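Long-range contact in TarM (Staphylococcus aureus subsp. aureus 21178, PDB 4X7R), which belongs to the GT-B glycosyltransferases of the group 1 family and holds uridine-5'-diphosphate in the cleft between its Rossmann-like domains: residues 328-333 / 400-405. The protein carries 1 engineered substitution. Sequence-based numbering, arbitrary orientation.
Sequences VPTKRI and SQYEGQ. With 3YW ((2S)-2,3-dihydroxypropyl 2-acetamido-2-deoxy-alpha-D-glucopyranoside), chain F; UDP (uridine-5'-diphosphate), chain E.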
loop_
_atom_site.group_PDB
_atom_site.type_symbol
_atom_site.label_atom_id
_atom_site.label_comp_id
_atom_site.label_asym_id
_atom_site.label_seq_id
_atom_site.Cartn_x
_atom_site.Cartn_y
_atom_site.Cartn_z
ATOM N N VAL A 328 10.022 2.428 -6.726
ATOM C CA VAL A 328 9.546 1.444 -7.696
ATOM C C VAL A 328 9.890 1.823 -9.137
ATOM O O VAL A 328 10.094 3.005 -9.409
ATOM C CB VAL A 328 8.030 1.096 -7.508
ATOM C CG1 VAL A 328 7.777 0.359 -6.202
ATOM C CG2 VAL A 328 7.126 2.322 -7.651
ATOM N N PRO A 329 9.938 0.840 -10.075
ATOM C CA PRO A 329 10.318 1.152 -11.466
ATOM C C PRO A 329 9.595 2.300 -12.169
ATOM O O PRO A 329 10.246 3.032 -12.900
ATOM C CB PRO A 329 10.091 -0.177 -12.189
ATOM C CG PRO A 329 10.342 -1.204 -11.151
ATOM C CD PRO A 329 9.757 -0.623 -9.896
ATOM N N THR A 330 8.273 2.476 -11.957
ATOM C CA THR A 330 7.506 3.541 -12.639
ATOM C C THR A 330 7.929 4.962 -12.286
ATOM O O THR A 330 7.718 5.881 -13.075
ATOM C CB THR A 330 6.008 3.326 -12.529
ATOM O OG1 THR A 330 5.664 3.367 -11.159
ATOM C CG2 THR A 330 5.548 2.029 -13.152
ATOM N N LYS A 331 8.562 5.130 -11.108
ATOM C CA LYS A 331 9.056 6.412 -10.606
ATOM C C LYS A 331 10.322 6.846 -11.327
ATOM O O LYS A 331 10.684 8.026 -11.274
ATOM C CB LYS A 331 9.254 6.369 -9.078
ATOM C CG LYS A 331 7.996 5.986 -8.287
ATOM C CD LYS A 331 6.899 7.053 -8.305
ATOM C CE LYS A 331 5.642 6.482 -7.707
ATOM N NZ LYS A 331 4.515 7.451 -7.759
ATOM N N ARG A 332 10.973 5.901 -12.051
ATOM C CA ARG A 332 12.188 6.131 -12.845
ATOM C C ARG A 332 13.239 6.951 -12.106
ATOM O O ARG A 332 13.706 7.972 -12.613
ATOM C CB ARG A 332 11.870 6.723 -14.240
ATOM C CG ARG A 332 11.139 5.767 -15.185
ATOM C CD ARG A 332 11.866 4.450 -15.489
ATOM N NE ARG A 332 13.202 4.640 -16.065
ATOM C CZ ARG A 332 13.445 4.788 -17.360
ATOM N NH1 ARG A 332 12.447 4.798 -18.233
ATOM N NH2 ARG A 332 14.689 4.942 -17.793
ATOM N N ILE A 333 13.588 6.504 -10.882
ATOM C CA ILE A 333 14.601 7.143 -10.035
ATOM C C ILE A 333 15.978 7.027 -10.720
ATOM O O ILE A 333 16.842 7.873 -10.495
ATOM C CB ILE A 333 14.530 6.641 -8.560
ATOM C CG1 ILE A 333 13.105 6.884 -7.992
ATOM C CG2 ILE A 333 15.573 7.341 -7.669
ATOM C CD1 ILE A 333 12.645 5.966 -6.925
ATOM N N SER A 400 8.821 10.379 -12.788
ATOM C CA SER A 400 7.798 9.335 -12.931
ATOM C C SER A 400 7.216 9.298 -14.342
ATOM O O SER A 400 6.983 10.351 -14.942
ATOM C CB SER A 400 6.693 9.518 -11.901
ATOM O OG SER A 400 5.841 8.387 -11.920
ATOM N N GLN A 401 7.023 8.087 -14.872
ATOM C CA GLN A 401 6.494 7.896 -16.225
ATOM C C GLN A 401 4.999 7.628 -16.226
ATOM O O GLN A 401 4.367 7.750 -17.279
ATOM C CB GLN A 401 7.243 6.763 -16.962
ATOM C CG GLN A 401 8.689 7.107 -17.335
ATOM C CD GLN A 401 8.865 7.845 -18.630
ATOM O OE1 GLN A 401 8.000 7.845 -19.511
ATOM N NE2 GLN A 401 10.039 8.431 -18.805
ATOM N N TYR A 402 4.442 7.183 -15.084
ATOM C CA TYR A 402 3.012 6.887 -15.006
ATOM C C TYR A 402 2.449 7.283 -13.634
ATOM O O TYR A 402 3.032 6.934 -12.604
ATOM C CB TYR A 402 2.716 5.385 -15.269
ATOM C CG TYR A 402 3.470 4.771 -16.435
ATOM C CD1 TYR A 402 2.952 4.814 -17.729
ATOM C CD2 TYR A 402 4.701 4.145 -16.247
ATOM C CE1 TYR A 402 3.644 4.254 -18.807
ATOM C CE2 TYR A 402 5.412 3.607 -17.320
ATOM C CZ TYR A 402 4.875 3.655 -18.595
ATOM O OH TYR A 402 5.575 3.127 -19.649
ATOM N N GLU A 403 1.305 7.978 -13.623
ATOM C CA GLU A 403 0.611 8.343 -12.394
ATOM C C GLU A 403 -0.893 8.339 -12.648
ATOM O O GLU A 403 -1.349 8.472 -13.794
ATOM C CB GLU A 403 1.031 9.753 -11.875
ATOM C CG GLU A 403 2.471 9.944 -11.424
ATOM C CD GLU A 403 2.899 9.134 -10.212
ATOM O OE1 GLU A 403 2.022 8.697 -9.433
ATOM O OE2 GLU A 403 4.124 8.933 -10.048
ATOM N N GLY A 404 -1.632 8.251 -11.561
ATOM C CA GLY A 404 -3.069 8.447 -11.530
ATOM C C GLY A 404 -3.297 9.918 -11.259
ATOM O O GLY A 404 -4.183 10.546 -11.847
ATOM N N GLN A 405 -2.456 10.491 -10.386
ATOM C CA GLN A 405 -2.509 11.926 -10.028
ATOM C C GLN A 405 -1.161 12.441 -9.508
ATOM O O GLN A 405 -0.619 13.373 -10.077
ATOM C CB GLN A 405 -3.640 12.216 -9.017
ATOM C CG GLN A 405 -3.864 13.703 -8.795
ATOM C CD GLN A 405 -5.106 14.003 -7.993
ATOM O OE1 GLN A 405 -5.475 13.281 -7.065
ATOM N NE2 GLN A 405 -5.769 15.100 -8.331
HETATM O O3A 3YW F . -1.050 0.217 -7.544
HETATM C C4A 3YW F . -1.343 3.494 -5.748
HETATM C C5A 3YW F . -0.732 2.397 -6.585
HETATM O O5 3YW F . -2.673 6.249 -6.072
HETATM C C6A 3YW F . -1.694 1.260 -6.827
HETATM C C5 3YW F . -2.365 7.586 -5.657
HETATM C C6 3YW F . -3.511 8.039 -4.784
HETATM C C4 3YW F . -2.134 8.440 -6.902
HETATM O O6 3YW F . -4.751 8.003 -5.474
HETATM C C3 3YW F . -0.877 7.934 -7.602
HETATM O O4 3YW F . -1.941 9.802 -6.534
HETATM O O3 3YW F . -0.608 8.669 -8.796
HETATM O O7 3YW F . -0.047 5.522 -10.362
HETATM C C7 3YW F . 0.740 5.547 -9.421
HETATM C C8 3YW F . 2.185 5.180 -9.583
HETATM N N2 3YW F . 0.365 5.912 -8.194
HETATM C C2 3YW F . -0.957 6.434 -7.888
HETATM C C1 3YW F . -1.646 5.586 -6.804
HETATM O O1 3YW F . -0.806 4.791 -6.017
HETATM O O2 3YW F . 0.436 1.909 -5.925
HETATM N N1 UDP E . 5.312 8.618 1.324
HETATM C C2 UDP E . 5.704 8.869 2.627
HETATM N N3 UDP E . 7.026 8.607 2.898
HETATM C C4 UDP E . 7.972 8.109 2.028
HETATM C C5 UDP E . 7.482 7.824 0.704
HETATM C C6 UDP E . 6.197 8.083 0.397
HETATM O O2 UDP E . 4.941 9.292 3.484
HETATM O O4 UDP E . 9.146 7.967 2.418
HETATM C "C1'" UDP E . 3.950 9.070 0.942
HETATM C "C2'" UDP E . 3.902 10.480 0.360
HETATM O "O2'" UDP E . 3.815 11.452 1.389
HETATM C "C3'" UDP E . 2.620 10.420 -0.472
HETATM C "C4'" UDP E . 2.591 8.972 -0.954
HETATM O "O4'" UDP E . 3.446 8.217 -0.062
HETATM O "O3'" UDP E . 1.414 10.799 0.193
HETATM C "C5'" UDP E . 3.026 8.773 -2.383
HETATM O "O5'" UDP E . 1.944 9.248 -3.214
HETATM P PA UDP E . 1.975 9.357 -4.815
HETATM O O1A UDP E . 0.596 9.575 -5.305
HETATM O O2A UDP E . 2.895 10.524 -5.208
HETATM O O3A UDP E . 2.553 8.020 -5.383
HETATM P PB UDP E . 2.177 6.478 -5.146
HETATM O O1B UDP E . 0.687 6.337 -4.979
HETATM O O2B UDP E . 2.884 5.944 -3.895
HETATM O O3B UDP E . 2.596 5.682 -6.366
HETATM O O HOH W 1 4.950 5.875 -10.958
#
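Lys331 and Glu403 form a salt bridge, their side chains crossing at about a right angle, with Lys331 NZ 2.8 Å from Glu403 OE2 on its syn lone pair; a weak second bond runs from NZ to OE1. Ser400 OG donates to Glu403 OE2 at 2.6 Å, from the anti side and 32° out of the carboxylate plane; chi1 of -171°, anti to the backbone N, turns OG to the carboxylate, which is thus gripped from two directions.

Ligand bonds extend the pair. Lys331 NZ donates to O3A and O3B of UDP, the latter at 3.0 Å, while Glu403 OE1 accepts from O3 of 3YW at 2.7 Å; Gly404 N and Gln405 N donate to that same O3.

The backbones are joined by a nearly straight bond from Gln401 N to Thr330 O (2.9 Å, 172°). Water 1 bridges Thr330 OG1 and Tyr402 O.

Thr330 CG2 meets Tyr402 CD2 at 3.8 Å, and Arg332 CG touches Gln401 CG at 3.5 Å; Arg332 NE pairs with Asp334 in a salt bridge, and Gln401 OE1 accepts from Asn443.

Both loops follow adjacent parallel strands, 320-324 and 395-398, of the C-terminal Rossmann-like domain at the GT-B cleft. Glu403 opens the family's EX7E motif, whose second glutamate, Glu411, also bonds UDP. The lysine probably helps offset the negative charge of UDP, which NZ, the carboxylate and O3 link to 3YW.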